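Side-chain contacts in actibind (Aspergillus niger, PDB 3D3Z), which cleaves RNA as a secreted ribonuclease of the T2 family, probably without strict base specificity but with a preference for adenylic acid: residues S106-E111 with D138-V143; D151-L156 with I161-D166; D173-L178 with S217-D222; N204-G207 with G212-V215. All coordinates share one frame; numbering follows the deposited sequence. Where two conformers were deposited one is given.

Contact 1: residues S106-E111 with D138-V143; sequences SFWEHE and DFFQQV. With D3Z (1-(5-deoxy-beta-L-xylofuranosyl)pyrimidine-2,4(1H,3H)-dione), chain E; PO4 (phosphate ion), chain D.
Phe-140 meets Trp-108 edge to face, with its rim turned toward the five-membered ring of the indole; the offset shows in the 6.0 Å between centroids, with the planes at 66°. The closest side-chain approach is nearer the backbone, where CE1 of Phe-140 lies 3.9 Å from CB of Trp-108. CZ of Phe-140 ends 3.6 Å from Trp-108 O, which sits at the ring's edge near its plane. With CG of Trp-108 anti to the carbonyl carbon (chi1 -55°), the indole runs off away from helix 134-147, and its NE1 donates to Trp-95 O. Phe-139 extends the packing: CD2 of Phe-139 lies over the centre of the Phe-140 ring, and CZ of Phe-139 comes within 4.5 Å of Glu-111 O. The other flank of helix 104-116 serves the ligand pocket. Phe-107 has its face under the uracil base, with D3Z N3 3.7 Å above the ring plane over its centre. His-110 NE2 gives a nearly straight hydrogen bond of 2.5 Å to O4 of the phosphate. Glu-111 is bent at its second torsion and uses OE1 to accept from Trp-54 NE1. The contact backs helix 104-116, which carries predicted active-site residues, with helix 134-147. Ile-75 of helix 75-81 and Met-91 of helix 85-94 touch both Trp-108 and Phe-140, while Glu-111 leans on His-51 of strand 49-56.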
loop_
_atom_site.group_PDB
_atom_site.type_symbol
_atom_site.label_atom_id
_atom_site.label_comp_id
_atom_site.label_asym_id
_atom_site.label_seq_id
_atom_site.Cartn_x
_atom_site.Cartn_y
_atom_site.Cartn_z
ATOM N N SER A 106 8.361 13.706 -5.732
ATOM C CA SER A 106 7.814 13.267 -7.032
ATOM C C SER A 106 7.089 11.940 -6.887
ATOM O O SER A 106 6.038 11.752 -7.470
ATOM C CB SER A 106 8.866 13.170 -8.173
ATOM O OG SER A 106 10.125 12.668 -7.719
ATOM N N PHE A 107 7.641 11.045 -6.083
ATOM C CA PHE A 107 7.071 9.700 -5.864
ATOM C C PHE A 107 5.728 9.815 -5.140
ATOM O O PHE A 107 4.728 9.167 -5.524
ATOM C CB PHE A 107 8.067 8.861 -5.027
ATOM C CG PHE A 107 7.672 7.410 -4.797
ATOM C CD1 PHE A 107 6.864 6.721 -5.631
ATOM C CD2 PHE A 107 8.182 6.742 -3.718
ATOM C CE1 PHE A 107 6.525 5.380 -5.381
ATOM C CE2 PHE A 107 7.882 5.402 -3.463
ATOM C CZ PHE A 107 7.040 4.743 -4.263
ATOM N N TRP A 108 5.701 10.608 -4.070
ATOM C CA TRP A 108 4.447 10.833 -3.309
ATOM C C TRP A 108 3.361 11.527 -4.144
ATOM O O TRP A 108 2.177 11.147 -4.141
ATOM C CB TRP A 108 4.751 11.577 -2.012
ATOM C CG TRP A 108 5.747 10.935 -1.153
ATOM C CD1 TRP A 108 6.000 9.574 -1.038
ATOM C CD2 TRP A 108 6.589 11.575 -0.182
ATOM N NE1 TRP A 108 6.984 9.356 -0.091
ATOM C CE2 TRP A 108 7.340 10.558 0.460
ATOM C CE3 TRP A 108 6.771 12.913 0.217
ATOM C CZ2 TRP A 108 8.266 10.832 1.415
ATOM C CZ3 TRP A 108 7.719 13.190 1.192
ATOM C CH2 TRP A 108 8.438 12.151 1.794
ATOM N N GLU A 109 3.787 12.539 -4.915
ATOM C CA GLU A 109 2.894 13.124 -5.943
ATOM C C GLU A 109 2.319 12.046 -6.815
ATOM O O GLU A 109 1.102 11.973 -7.059
ATOM C CB GLU A 109 3.635 14.127 -6.815
ATOM C CG GLU A 109 3.972 15.444 -6.119
ATOM C CD GLU A 109 4.944 16.291 -6.930
ATOM O OE1 GLU A 109 5.054 15.992 -8.123
ATOM O OE2 GLU A 109 5.594 17.212 -6.366
ATOM N N HIS A 110 3.191 11.210 -7.359
ATOM C CA HIS A 110 2.744 10.117 -8.256
ATOM C C HIS A 110 1.688 9.222 -7.630
ATOM O O HIS A 110 0.628 8.947 -8.212
ATOM C CB HIS A 110 3.950 9.293 -8.748
ATOM C CG HIS A 110 3.564 8.095 -9.561
ATOM N ND1 HIS A 110 3.106 8.196 -10.853
ATOM C CD2 HIS A 110 3.540 6.776 -9.253
ATOM C CE1 HIS A 110 2.787 6.998 -11.304
ATOM N NE2 HIS A 110 3.073 6.110 -10.366
ATOM N N GLU A 111 1.962 8.748 -6.418
ATOM C CA GLU A 111 1.012 7.883 -5.771
ATOM C C GLU A 111 -0.359 8.532 -5.492
ATOM O O GLU A 111 -1.396 7.929 -5.782
ATOM C CB GLU A 111 1.600 7.290 -4.514
ATOM C CG GLU A 111 2.750 6.253 -4.857
ATOM C CD GLU A 111 2.314 5.099 -5.752
ATOM O OE1 GLU A 111 1.228 4.564 -5.470
ATOM O OE2 GLU A 111 3.052 4.723 -6.709
ATOM N N ASP A 138 -4.828 12.745 5.003
ATOM C CA ASP A 138 -5.469 11.580 5.584
ATOM C C ASP A 138 -5.083 10.286 4.818
ATOM O O ASP A 138 -4.955 9.206 5.435
ATOM C CB ASP A 138 -6.986 11.702 5.589
ATOM C CG ASP A 138 -7.524 12.642 6.693
ATOM O OD1 ASP A 138 -6.775 13.109 7.590
ATOM O OD2 ASP A 138 -8.743 12.840 6.614
ATOM N N PHE A 139 -4.983 10.396 3.494
ATOM C CA PHE A 139 -4.589 9.297 2.609
ATOM C C PHE A 139 -3.184 8.795 2.996
ATOM O O PHE A 139 -3.015 7.621 3.358
ATOM C CB PHE A 139 -4.695 9.706 1.139
ATOM C CG PHE A 139 -3.900 8.780 0.192
ATOM C CD1 PHE A 139 -4.476 7.625 -0.329
ATOM C CD2 PHE A 139 -2.597 9.050 -0.119
ATOM C CE1 PHE A 139 -3.753 6.795 -1.162
ATOM C CE2 PHE A 139 -1.867 8.235 -0.990
ATOM C CZ PHE A 139 -2.472 7.102 -1.501
ATOM N N PHE A 140 -2.217 9.687 3.081
ATOM C CA PHE A 140 -0.850 9.328 3.460
ATOM C C PHE A 140 -0.803 8.697 4.817
ATOM O O PHE A 140 -0.263 7.608 4.948
ATOM C CB PHE A 140 0.067 10.515 3.329
ATOM C CG PHE A 140 0.400 10.795 1.900
ATOM C CD1 PHE A 140 1.343 10.003 1.240
ATOM C CD2 PHE A 140 -0.260 11.758 1.169
ATOM C CE1 PHE A 140 1.625 10.158 -0.078
ATOM C CE2 PHE A 140 0.030 11.929 -0.165
ATOM C CZ PHE A 140 0.996 11.123 -0.792
ATOM N N GLN A 141 -1.517 9.287 5.775
ATOM C CA GLN A 141 -1.717 8.650 7.094
ATOM C C GLN A 141 -2.321 7.230 7.030
ATOM O O GLN A 141 -1.810 6.335 7.680
ATOM C CB GLN A 141 -2.529 9.547 8.067
ATOM C CG GLN A 141 -2.465 9.011 9.516
ATOM C CD GLN A 141 -1.078 9.000 10.117
ATOM O OE1 GLN A 141 -0.476 10.053 10.318
ATOM N NE2 GLN A 141 -0.614 7.828 10.538
ATOM N N GLN A 142 -3.360 7.038 6.237
ATOM C CA GLN A 142 -4.062 5.739 6.109
ATOM C C GLN A 142 -3.103 4.666 5.532
ATOM O O GLN A 142 -3.023 3.572 6.026
ATOM C CB GLN A 142 -5.268 5.922 5.191
ATOM C CG GLN A 142 -6.159 4.697 5.029
ATOM C CD GLN A 142 -6.721 4.162 6.311
ATOM O OE1 GLN A 142 -7.211 4.919 7.141
ATOM N NE2 GLN A 142 -6.667 2.861 6.479
ATOM N N VAL A 143 -2.378 5.018 4.463
ATOM C CA VAL A 143 -1.389 4.073 3.846
ATOM C C VAL A 143 -0.409 3.594 4.911
ATOM O O VAL A 143 -0.166 2.375 5.131
ATOM C CB VAL A 143 -0.640 4.717 2.645
ATOM C CG1 VAL A 143 0.377 3.687 2.066
ATOM C CG2 VAL A 143 -1.634 5.183 1.619
HETATM N N1 D3Z E . 9.853 3.851 -7.870
HETATM C C2 D3Z E . 10.180 5.037 -7.184
HETATM N N3 D3Z E . 10.638 4.969 -5.938
HETATM C C4 D3Z E . 10.789 3.805 -5.305
HETATM C C5 D3Z E . 10.471 2.648 -5.965
HETATM C C6 D3Z E . 9.997 2.679 -7.270
HETATM O O2 D3Z E . 10.054 6.157 -7.723
HETATM O O4 D3Z E . 11.227 3.724 -4.138
HETATM C "C1'" D3Z E . 9.341 3.892 -9.216
HETATM C "C2'" D3Z E . 8.706 5.259 -9.370
HETATM O "O2'" D3Z E . 9.475 6.055 -10.289
HETATM C "C3'" D3Z E . 7.267 5.005 -9.781
HETATM C "C4'" D3Z E . 7.098 3.500 -9.893
HETATM O "O3'" D3Z E . 6.371 5.499 -8.800
HETATM O "O4'" D3Z E . 8.310 2.904 -9.390
HETATM C "C5'" D3Z E . 5.862 3.065 -9.115
HETATM P P PO4 D . 2.299 2.555 -9.496
HETATM O O1 PO4 D . 0.968 2.306 -10.224
HETATM O O2 PO4 D . 2.995 1.224 -9.447
HETATM O O3 PO4 D . 2.024 3.163 -8.138
HETATM O O4 PO4 D . 2.954 3.596 -10.365
#

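Contact 2: residues D151-L156 with I161-D166; sequences DSYTAL and ITPSED
Leu-156 and Ile-161 bring the two backbones together, CA to CA 4.9 Å, through a hydrogen bond of 2.9 Å from Ile-161 N to Leu-156 O whose donor lies 44° out of the carbonyl plane. A water adds a second link, donating to both Tyr-153 O and Ile-161 O at 2.9 Å; the same water sits over the centre of the Tyr-153 ring, 3.2 Å above its plane. That ring reaches the loop because CG is anti to the backbone N (chi1 -173°), which brings the phenol up to Pro-163. There CD of the proline comes 3.4 Å from Tyr-153 OH and 3.5 Å from CE1, an oblique approach to the phenol. Leu-156 and Ile-161 meet branch to branch, CD2 of Leu-156 lying 4.0 Å from CG2 of Ile-161, with CD1 of Ile-161 almost as near. At the start of the helix Asp-151 is the N-cap: its OD1 accepts from Thr-154 N and its OD2 from Thr-154 OG1. The contact therefore folds the loop after helix 152-158 back against that helix. Leu-156 also packs on Ala-177 and Leu-178 of helix 171-179, Tyr-232 touches Tyr-153 and Leu-156, and Ser-152 OG is hydrogen-bonded to Tyr-201 of strand 195-206.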
loop_
_atom_site.group_PDB
_atom_site.type_symbol
_atom_site.label_atom_id
_atom_site.label_comp_id
_atom_site.label_asym_id
_atom_site.label_seq_id
_atom_site.Cartn_x
_atom_site.Cartn_y
_atom_site.Cartn_z
ATOM N N ASP A 151 3.974 -6.228 8.389
ATOM C CA ASP A 151 5.419 -6.311 8.519
ATOM C C ASP A 151 5.898 -7.629 7.841
ATOM O O ASP A 151 6.125 -8.649 8.487
ATOM C CB ASP A 151 5.842 -6.228 9.977
ATOM C CG ASP A 151 7.346 -6.261 10.171
ATOM O OD1 ASP A 151 8.137 -6.381 9.209
ATOM O OD2 ASP A 151 7.765 -6.200 11.343
ATOM N N SER A 152 6.027 -7.533 6.530
ATOM C CA SER A 152 6.549 -8.561 5.626
ATOM C C SER A 152 7.884 -9.143 6.074
ATOM O O SER A 152 8.043 -10.364 6.107
ATOM C CB SER A 152 6.670 -7.915 4.229
ATOM O OG SER A 152 5.400 -7.511 3.779
ATOM N N TYR A 153 8.858 -8.300 6.410
ATOM C CA TYR A 153 10.163 -8.802 6.842
ATOM C C TYR A 153 10.061 -9.771 8.017
ATOM O O TYR A 153 10.686 -10.842 7.987
ATOM C CB TYR A 153 11.122 -7.696 7.215
ATOM C CG TYR A 153 12.509 -8.218 7.493
ATOM C CD1 TYR A 153 13.469 -8.193 6.494
ATOM C CD2 TYR A 153 12.857 -8.796 8.736
ATOM C CE1 TYR A 153 14.729 -8.662 6.704
ATOM C CE2 TYR A 153 14.149 -9.303 8.949
ATOM C CZ TYR A 153 15.071 -9.231 7.913
ATOM O OH TYR A 153 16.361 -9.695 8.048
ATOM N N THR A 154 9.302 -9.391 9.040
ATOM C CA THR A 154 9.137 -10.233 10.210
ATOM C C THR A 154 8.308 -11.476 9.916
ATOM O O THR A 154 8.626 -12.550 10.401
ATOM C CB THR A 154 8.519 -9.461 11.364
ATOM O OG1 THR A 154 9.405 -8.394 11.697
ATOM C CG2 THR A 154 8.382 -10.354 12.602
ATOM N N ALA A 155 7.258 -11.344 9.128
ATOM C CA ALA A 155 6.464 -12.517 8.771
ATOM C C ALA A 155 7.351 -13.549 8.033
ATOM O O ALA A 155 7.218 -14.762 8.248
ATOM C CB ALA A 155 5.286 -12.125 7.928
ATOM N N LEU A 156 8.207 -13.060 7.138
ATOM C CA LEU A 156 9.155 -13.910 6.404
ATOM C C LEU A 156 10.206 -14.484 7.348
ATOM O O LEU A 156 10.446 -15.691 7.367
ATOM C CB LEU A 156 9.803 -13.167 5.219
ATOM C CG LEU A 156 8.877 -12.909 4.012
ATOM C CD1 LEU A 156 9.437 -11.789 3.125
ATOM C CD2 LEU A 156 8.593 -14.147 3.159
ATOM N N ILE A 161 12.721 -17.270 6.481
ATOM C CA ILE A 161 13.075 -16.672 5.186
ATOM C C ILE A 161 13.688 -15.269 5.444
ATOM O O ILE A 161 12.984 -14.305 5.763
ATOM C CB ILE A 161 11.841 -16.583 4.258
ATOM C CG1 ILE A 161 11.265 -17.986 3.965
ATOM C CG2 ILE A 161 12.190 -15.887 2.972
ATOM C CD1 ILE A 161 9.843 -18.002 3.520
ATOM N N THR A 162 15.012 -15.191 5.388
ATOM C CA THR A 162 15.728 -13.951 5.639
ATOM C C THR A 162 16.663 -13.635 4.462
ATOM O O THR A 162 17.072 -14.530 3.683
ATOM C CB THR A 162 16.491 -14.012 6.979
ATOM O OG1 THR A 162 17.482 -15.044 6.931
ATOM C CG2 THR A 162 15.535 -14.278 8.128
ATOM N N PRO A 163 16.967 -12.339 4.258
ATOM C CA PRO A 163 17.842 -12.051 3.140
ATOM C C PRO A 163 19.183 -12.790 3.236
ATOM O O PRO A 163 19.731 -12.938 4.323
ATOM C CB PRO A 163 18.036 -10.517 3.227
ATOM C CG PRO A 163 16.816 -10.019 3.947
ATOM C CD PRO A 163 16.525 -11.108 4.958
ATOM N N SER A 164 19.683 -13.247 2.090
ATOM C CA SER A 164 20.918 -14.070 2.019
ATOM C C SER A 164 21.644 -13.900 0.682
ATOM O O SER A 164 21.011 -13.852 -0.375
ATOM C CB SER A 164 20.579 -15.561 2.243
ATOM O OG SER A 164 21.723 -16.403 2.132
ATOM N N GLU A 165 22.972 -13.833 0.734
ATOM C CA GLU A 165 23.779 -13.831 -0.481
ATOM C C GLU A 165 23.705 -15.191 -1.189
ATOM O O GLU A 165 23.774 -15.243 -2.418
ATOM C CB GLU A 165 25.245 -13.522 -0.157
ATOM C CG GLU A 165 25.514 -12.245 0.654
ATOM C CD GLU A 165 25.144 -10.951 -0.079
ATOM O OE1 GLU A 165 24.722 -11.003 -1.267
ATOM O OE2 GLU A 165 25.267 -9.867 0.562
ATOM N N ASP A 166 23.502 -16.270 -0.435
ATOM C CA ASP A 166 23.616 -17.639 -0.979
ATOM C C ASP A 166 22.324 -18.439 -0.992
ATOM O O ASP A 166 22.063 -19.183 -1.935
ATOM C CB ASP A 166 24.674 -18.404 -0.178
ATOM C CG ASP A 166 25.958 -17.630 -0.063
ATOM O OD1 ASP A 166 26.554 -17.328 -1.132
ATOM O OD2 ASP A 166 26.343 -17.274 1.081
HETATM O O HOH W 1 12.911 -11.487 6.208
#

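Contact 3: residues D173-L178 with S217-D222; sequences DIEDAL and SERLED
Arg-219 grips a single oxygen of Glu-175 end-on with two nitrogens: NH1 lies 2.8 Å and NH2 3.0 Å from OE2, and both bonds belong to a salt bridge. The N-H...O angles, 143° at NH1 and 135° at NH2, are well short of straight, as expected when two donors on one guanidinium converge on one atom. OE2 lies close to the guanidinium plane, yet both nitrogens reach it from the same face of the carboxylate, far out of that group's own plane. The two planes are accordingly 54° apart, and this is a forked grip rather than the coplanar pairing of two nitrogens with two oxygens; OE1 of Glu-175 stays 4.0 Å from NH2.

In one of the two modelled positions of Asp-222, its OD1 takes a weak hydrogen bond of 3.0 Å from NE of Arg-219, making a salt-bridge network of the three residues; this arm is less certain than the one to Glu-175. An extended chain from CG to NE carries the arginine's charge out to the helix, and the extended Glu-175 crosses it at about a right angle. A further bond runs from NH1 to Pro-187 O, while Glu-175 rests on Val-189 of strand 188-192.

The interface is small, 89 Å² in all, and its close contacts are polar. The chemistry therefore implies an electrostatic tie at the protein surface, joining helix 171-179 to the loop after strand 213-216, in which the arginine probably lessens the repulsion between two nearby carboxylates where Asp-222 takes the modelled position.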
loop_
_atom_site.group_PDB
_atom_site.type_symbol
_atom_site.label_atom_id
_atom_site.label_comp_id
_atom_site.label_asym_id
_atom_site.label_seq_id
_atom_site.Cartn_x
_atom_site.Cartn_y
_atom_site.Cartn_z
ATOM N N ASP A 173 6.656 -21.097 -0.029
ATOM C CA ASP A 173 7.063 -20.794 1.333
ATOM C C ASP A 173 6.892 -19.283 1.651
ATOM O O ASP A 173 6.432 -18.924 2.754
ATOM C CB ASP A 173 8.523 -21.217 1.581
ATOM C CG ASP A 173 8.683 -22.769 1.780
ATOM O OD1 ASP A 173 7.656 -23.448 1.931
ATOM O OD2 ASP A 173 9.821 -23.263 1.804
ATOM N N ILE A 174 7.290 -18.452 0.682
ATOM C CA ILE A 174 7.164 -16.971 0.743
ATOM C C ILE A 174 5.680 -16.624 0.889
ATOM O O ILE A 174 5.288 -15.889 1.797
ATOM C CB ILE A 174 7.761 -16.289 -0.532
ATOM C CG1 ILE A 174 9.289 -16.438 -0.565
ATOM C CG2 ILE A 174 7.352 -14.767 -0.625
ATOM C CD1 ILE A 174 9.894 -16.218 -1.925
ATOM N N GLU A 175 4.872 -17.157 -0.016
ATOM C CA GLU A 175 3.430 -16.993 0.006
ATOM C C GLU A 175 2.732 -17.413 1.295
ATOM O O GLU A 175 1.804 -16.719 1.766
ATOM C CB GLU A 175 2.812 -17.754 -1.158
ATOM C CG GLU A 175 3.071 -17.099 -2.496
ATOM C CD GLU A 175 2.536 -17.890 -3.648
ATOM O OE1 GLU A 175 2.421 -19.125 -3.500
ATOM O OE2 GLU A 175 2.246 -17.280 -4.703
ATOM N N ASP A 176 3.161 -18.542 1.862
ATOM C CA ASP A 176 2.568 -19.031 3.091
ATOM C C ASP A 176 2.944 -18.127 4.271
ATOM O O ASP A 176 2.086 -17.815 5.108
ATOM C CB ASP A 176 3.001 -20.479 3.403
ATOM C CG ASP A 176 2.471 -21.509 2.404
ATOM O OD1 ASP A 176 1.547 -21.236 1.611
ATOM O OD2 ASP A 176 3.001 -22.650 2.449
ATOM N N ALA A 177 4.219 -17.731 4.325
ATOM C CA ALA A 177 4.761 -16.914 5.402
ATOM C C ALA A 177 4.012 -15.571 5.524
ATOM O O ALA A 177 3.763 -15.069 6.645
ATOM C CB ALA A 177 6.232 -16.664 5.179
ATOM N N LEU A 178 3.616 -15.044 4.368
ATOM C CA LEU A 178 3.002 -13.709 4.276
ATOM C C LEU A 178 1.497 -13.812 4.401
ATOM O O LEU A 178 0.852 -12.934 4.970
ATOM C CB LEU A 178 3.430 -13.040 2.968
ATOM C CG LEU A 178 4.938 -12.719 2.901
ATOM C CD1 LEU A 178 5.306 -12.243 1.509
ATOM C CD2 LEU A 178 5.446 -11.726 3.996
ATOM N N SER A 217 -8.303 -9.909 1.704
ATOM C CA SER A 217 -9.007 -10.540 0.594
ATOM C C SER A 217 -8.082 -11.225 -0.414
ATOM O O SER A 217 -6.857 -11.105 -0.376
ATOM C CB SER A 217 -9.910 -9.552 -0.123
ATOM O OG SER A 217 -9.198 -8.536 -0.783
ATOM N N GLU A 218 -8.694 -11.973 -1.314
ATOM C CA GLU A 218 -7.919 -12.769 -2.264
ATOM C C GLU A 218 -7.210 -11.924 -3.336
ATOM O O GLU A 218 -7.796 -11.009 -3.950
ATOM C CB GLU A 218 -8.821 -13.822 -2.939
ATOM C CG GLU A 218 -8.036 -14.999 -3.445
ATOM C CD GLU A 218 -8.924 -16.155 -3.812
ATOM O OE1 GLU A 218 -9.458 -16.797 -2.867
ATOM O OE2 GLU A 218 -9.072 -16.417 -5.038
ATOM N N ARG A 219 -5.942 -12.261 -3.573
ATOM C CA ARG A 219 -5.166 -11.596 -4.613
ATOM C C ARG A 219 -5.787 -11.788 -5.990
ATOM O O ARG A 219 -6.253 -12.876 -6.338
ATOM C CB ARG A 219 -3.702 -12.059 -4.575
ATOM C CG ARG A 219 -3.478 -13.519 -5.019
ATOM C CD ARG A 219 -2.127 -13.976 -4.619
ATOM N NE ARG A 219 -1.914 -15.367 -5.006
ATOM C CZ ARG A 219 -0.792 -16.036 -4.766
ATOM N NH1 ARG A 219 0.234 -15.421 -4.188
ATOM N NH2 ARG A 219 -0.686 -17.318 -5.139
ATOM N N LEU A 220 -5.838 -10.719 -6.762
ATOM C CA LEU A 220 -6.363 -10.752 -8.108
ATOM C C LEU A 220 -5.209 -10.938 -9.152
ATOM O O LEU A 220 -5.460 -10.934 -10.353
ATOM C CB LEU A 220 -7.168 -9.458 -8.380
ATOM C CG LEU A 220 -8.206 -8.992 -7.316
ATOM C CD1 LEU A 220 -8.768 -7.591 -7.615
ATOM C CD2 LEU A 220 -9.344 -9.994 -7.159
ATOM N N GLU A 221 -3.970 -11.057 -8.669
ATOM C CA GLU A 221 -2.786 -11.397 -9.484
ATOM C C GLU A 221 -1.936 -12.240 -8.532
ATOM O O GLU A 221 -1.879 -11.925 -7.348
ATOM C CB GLU A 221 -2.088 -10.105 -9.951
ATOM C CG GLU A 221 -1.370 -10.228 -11.290
ATOM C CD GLU A 221 -0.303 -9.137 -11.588
ATOM O OE1 GLU A 221 -0.434 -7.965 -11.147
ATOM O OE2 GLU A 221 0.684 -9.480 -12.294
ATOM N N ASP A 222 -1.309 -13.329 -9.007
ATOM C CA ASP A 222 -0.594 -14.259 -8.088
ATOM C C ASP A 222 0.909 -13.968 -7.904
ATOM O O ASP A 222 1.399 -13.725 -6.774
ATOM C CB ASP A 222 -0.742 -15.725 -8.545
ATOM C CG ASP A 222 -2.186 -16.228 -8.514
ATOM O OD1 ASP A 222 -3.044 -15.636 -7.806
ATOM O OD2 ASP A 222 -2.437 -17.250 -9.201
#

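Contact 4: residues N204-G207 with G212-V215; sequences NVKG and GTYV
Asn-204 opens the ladder with a hydrogen-bonded antiparallel pair: its N donates to Val-215 O at 2.8 Å, and its O receives Val-215 N at 2.7 Å. Val-205 and Tyr-214 follow as a non-hydrogen-bonded pair on the other face of the sheet. Here CG2 of Val-205 makes a CH-pi contact with the tyrosine ring, 3.7 Å from its centroid and 15° off the normal. The methyl is put there by a first torsion that leaves CG2 anti to the carbonyl carbon, alongside a tyrosine pointing the same way. On the backbone, CA of Val-205 points its hydrogen at Thr-213 O, 3.3 Å away. Lys-206 returns to the face of Asn-204, paired through two backbone bonds with Thr-213. Its CB stands 4.1 Å from CB of Thr-213, its CD reaches CG2 of Val-215, and bends at the third and fourth torsions turn NZ to Ser-9 O. A water donates to Lys-206 O. At Gly-207, phi 93° and psi -143° would press a CB against the carbonyl O of Lys-206; at Gly-212, whose CA is 3.3 Å from Lys-206 O, one would clash with that same oxygen. These residues form the end of the beta hairpin of strands 195-206 and 213-216. Val-205 and Tyr-214 share Leu-30 of strand 29-35, and Tyr-214 packs on Gln-142 and Leu-146 of helix 134-147.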
loop_
_atom_site.group_PDB
_atom_site.type_symbol
_atom_site.label_atom_id
_atom_site.label_comp_id
_atom_site.label_asym_id
_atom_site.label_seq_id
_atom_site.Cartn_x
_atom_site.Cartn_y
_atom_site.Cartn_z
ATOM N N ASN A 204 -10.659 -5.965 0.992
ATOM C CA ASN A 204 -11.922 -5.284 0.772
ATOM C C ASN A 204 -12.201 -4.458 2.044
ATOM O O ASN A 204 -11.604 -4.705 3.105
ATOM C CB ASN A 204 -13.063 -6.255 0.454
ATOM C CG ASN A 204 -12.822 -7.109 -0.833
ATOM O OD1 ASN A 204 -12.444 -6.618 -1.899
ATOM N ND2 ASN A 204 -13.079 -8.381 -0.707
ATOM N N VAL A 205 -13.091 -3.481 1.907
ATOM C CA VAL A 205 -13.319 -2.411 2.920
ATOM C C VAL A 205 -14.804 -2.299 3.301
ATOM O O VAL A 205 -15.684 -2.259 2.453
ATOM C CB VAL A 205 -12.733 -1.035 2.460
ATOM C CG1 VAL A 205 -12.965 0.062 3.524
ATOM C CG2 VAL A 205 -11.209 -1.184 2.206
ATOM N N LYS A 206 -15.034 -2.245 4.612
ATOM C CA LYS A 206 -16.330 -1.898 5.199
ATOM C C LYS A 206 -16.242 -0.438 5.629
ATOM O O LYS A 206 -15.431 -0.092 6.473
ATOM C CB LYS A 206 -16.601 -2.780 6.406
ATOM C CG LYS A 206 -16.716 -4.268 6.081
ATOM C CD LYS A 206 -16.647 -5.152 7.345
ATOM C CE LYS A 206 -18.013 -5.281 8.028
ATOM N NZ LYS A 206 -19.060 -5.998 7.203
ATOM N N GLY A 207 -17.034 0.404 4.986
ATOM C CA GLY A 207 -17.004 1.833 5.228
ATOM C C GLY A 207 -16.082 2.620 4.307
ATOM O O GLY A 207 -15.950 2.355 3.102
ATOM N N GLY A 212 -12.157 3.020 7.697
ATOM C CA GLY A 212 -12.961 1.821 7.586
ATOM C C GLY A 212 -12.213 0.569 7.979
ATOM O O GLY A 212 -11.028 0.592 8.358
ATOM N N THR A 213 -12.920 -0.545 7.901
ATOM C CA THR A 213 -12.371 -1.825 8.308
ATOM C C THR A 213 -11.812 -2.536 7.067
ATOM O O THR A 213 -12.521 -2.753 6.072
ATOM C CB THR A 213 -13.442 -2.685 8.987
ATOM O OG1 THR A 213 -13.876 -2.026 10.181
ATOM C CG2 THR A 213 -12.880 -4.040 9.345
ATOM N N TYR A 214 -10.521 -2.833 7.118
ATOM C CA TYR A 214 -9.830 -3.433 5.974
ATOM C C TYR A 214 -9.777 -4.937 6.213
ATOM O O TYR A 214 -9.100 -5.417 7.147
ATOM C CB TYR A 214 -8.414 -2.842 5.791
ATOM C CG TYR A 214 -8.396 -1.547 5.032
ATOM C CD1 TYR A 214 -8.857 -0.353 5.614
ATOM C CD2 TYR A 214 -7.877 -1.487 3.750
ATOM C CE1 TYR A 214 -8.812 0.841 4.918
ATOM C CE2 TYR A 214 -7.856 -0.294 3.038
ATOM C CZ TYR A 214 -8.316 0.860 3.640
ATOM O OH TYR A 214 -8.263 2.039 2.942
ATOM N N VAL A 215 -10.485 -5.667 5.370
ATOM C CA VAL A 215 -10.643 -7.126 5.496
ATOM C C VAL A 215 -9.804 -7.819 4.423
ATOM O O VAL A 215 -10.027 -7.587 3.224
ATOM C CB VAL A 215 -12.139 -7.503 5.347
ATOM C CG1 VAL A 215 -12.359 -9.019 5.252
ATOM C CG2 VAL A 215 -12.933 -6.914 6.517
HETATM O O HOH W 2 -16.444 0.188 9.321
#

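Along the chain, contact 1 closes before contact 2 opens and contact 2 before contact 3, whereas contact 4 falls between the two segments of contact 3. Contact 1, at the ligand pocket, lies on the opposite side of the chain's centre from contacts 2 and 3, their centres 26 and 24 Å from its own. Contacts 2 and 3 are 15 Å apart between centres and touch through the successive helices 152-158 and 171-179, Ala-155 CB meeting Ala-177 O at 3.6 Å. Contact 4 borders both sides: it touches contact 1, their centres 19 Å apart, and its Asn-204 touches Ser-217 of contact 3. The hairpin of contact 4 thus meets both helix 134-147 and the loop that follows strand 213-216.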